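Local coordinates for protein E (Haemophilus influenzae, PDB 3ZH5) that acts as a multifunctional adhesin, binding host epithelial cells and the host proteins vitronectin, laminin and plasminogen, thereby aiding serum resistance and immune evasion, at residues Gly53-Tyr57 with Asp86-Glu90. Sequence-based numbering, arbitrary orientation.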
# COMPACT_ATOMS: atom_id res chain seq x y z
N GLY A 53 6.11 -16.41 0.21
CA GLY A 53 6.80 -15.84 1.35
C GLY A 53 8.13 -15.21 0.96
O GLY A 53 8.86 -15.73 0.12
N LEU A 54 8.45 -14.07 1.57
CA LEU A 54 9.74 -13.44 1.35
C LEU A 54 10.58 -13.62 2.60
O LEU A 54 10.15 -13.29 3.69
CB LEU A 54 9.58 -11.96 1.02
CG LEU A 54 8.81 -11.63 -0.26
CD1 LEU A 54 8.77 -10.12 -0.48
CD2 LEU A 54 9.41 -12.33 -1.47
N TYR A 55 11.77 -14.17 2.44
CA TYR A 55 12.66 -14.41 3.57
C TYR A 55 13.55 -13.19 3.75
O TYR A 55 14.66 -13.14 3.22
CB TYR A 55 13.50 -15.66 3.34
CG TYR A 55 12.67 -16.92 3.27
CD1 TYR A 55 12.01 -17.28 2.10
CD2 TYR A 55 12.54 -17.75 4.37
CE1 TYR A 55 11.24 -18.43 2.04
CE2 TYR A 55 11.79 -18.89 4.32
CZ TYR A 55 11.14 -19.23 3.16
OH TYR A 55 10.39 -20.38 3.12
N VAL A 56 13.05 -12.24 4.53
CA VAL A 56 13.71 -10.94 4.71
C VAL A 56 14.08 -10.68 6.17
O VAL A 56 14.36 -9.55 6.55
CB VAL A 56 12.80 -9.79 4.24
CG1 VAL A 56 12.80 -9.68 2.73
CG2 VAL A 56 11.37 -9.96 4.76
N TYR A 57 14.07 -11.73 6.98
CA TYR A 57 14.28 -11.58 8.40
C TYR A 57 15.65 -12.06 8.76
O TYR A 57 16.30 -12.72 7.94
CB TYR A 57 13.24 -12.40 9.14
CG TYR A 57 11.89 -11.77 9.13
CD1 TYR A 57 11.04 -11.94 8.04
CD2 TYR A 57 11.46 -10.98 10.18
CE1 TYR A 57 9.80 -11.36 8.01
CE2 TYR A 57 10.22 -10.39 10.16
CZ TYR A 57 9.39 -10.59 9.07
OH TYR A 57 8.16 -10.00 9.05
N ASP A 86 7.86 -1.84 4.61
CA ASP A 86 8.06 -2.70 5.76
C ASP A 86 7.46 -4.06 5.47
O ASP A 86 6.37 -4.15 4.88
CB ASP A 86 7.38 -2.07 6.99
CG ASP A 86 8.10 -0.81 7.48
OD1 ASP A 86 9.21 -0.97 8.05
OD2 ASP A 86 7.57 0.32 7.28
N PHE A 87 8.15 -5.12 5.86
CA PHE A 87 7.60 -6.45 5.70
C PHE A 87 7.07 -6.95 7.02
O PHE A 87 7.63 -6.66 8.05
CB PHE A 87 8.67 -7.42 5.19
CG PHE A 87 9.28 -7.01 3.89
CD1 PHE A 87 8.62 -7.26 2.70
CD2 PHE A 87 10.51 -6.40 3.86
CE1 PHE A 87 9.18 -6.90 1.50
CE2 PHE A 87 11.07 -6.03 2.66
CZ PHE A 87 10.41 -6.28 1.48
N TYR A 88 5.98 -7.71 6.99
CA TYR A 88 5.41 -8.25 8.21
C TYR A 88 5.15 -9.73 8.08
O TYR A 88 4.94 -10.23 6.97
CB TYR A 88 4.10 -7.53 8.54
CG TYR A 88 4.32 -6.10 8.95
CD1 TYR A 88 4.33 -5.08 8.01
CD2 TYR A 88 4.50 -5.76 10.28
CE1 TYR A 88 4.52 -3.77 8.39
CE2 TYR A 88 4.71 -4.44 10.67
CZ TYR A 88 4.71 -3.45 9.72
OH TYR A 88 4.91 -2.14 10.09
N ASP A 89 5.16 -10.43 9.20
CA ASP A 89 5.06 -11.88 9.16
C ASP A 89 3.62 -12.36 9.32
O ASP A 89 3.38 -13.56 9.39
CB ASP A 89 5.98 -12.52 10.21
CG ASP A 89 5.36 -12.54 11.60
OD1 ASP A 89 4.47 -11.70 11.88
OD2 ASP A 89 5.76 -13.40 12.42
N GLU A 90 2.69 -11.41 9.40
CA GLU A 90 1.25 -11.73 9.36
C GLU A 90 0.61 -10.95 8.21
O GLU A 90 1.19 -9.98 7.72
CB GLU A 90 0.57 -11.36 10.68
CG GLU A 90 0.98 -12.22 11.86
CD GLU A 90 0.87 -11.49 13.18
OE1 GLU A 90 0.04 -10.57 13.29
OE2 GLU A 90 1.62 -11.84 14.12
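V56 and L54 pack against the ring of F87 where strand 53-54 and the loop that follows it pass strand 79-88, at one end of the antiparallel sheet of protein E. V56 makes most of the contacts to the F87 ring, and its two methyls share the work. CG1 sits over one face of the phenyl ring in a CH-pi contact, 4.2 Å from the ring centroid and 18° off the normal, displaced toward the rim. CG2 reaches the root of the ring, 3.7 Å from F87 CG. Beta-branching suits this place, because a valine offers two methyls close to its backbone. L54, from strand 53-54, needs leucine's greater length: CD1 lies anti to CA (chi2 -179°), and this branch stretches outward to 3.8 Å from F87 CE1. F87 also touches A64 and V67, so its flat apolar ring joins segment 53-57 to strand 64-74.

Beside this patch, Y57 carries its hydroxyl across to the Y88-D89 backbone. No hydrogen bond joins the segments here: Y57 OH lies near D89 N, but the angle is poor, and the long, rigid tyrosine ring brings the hydroxyl to L96 O instead. The short side chain of D89 places OD1 to accept a hydrogen bond from L96 N, so both side chains converge on one residue. The tyrosine ring and the carboxylate planes stand 50° apart, and D89 CB lies 3.5 Å from Y57 OH.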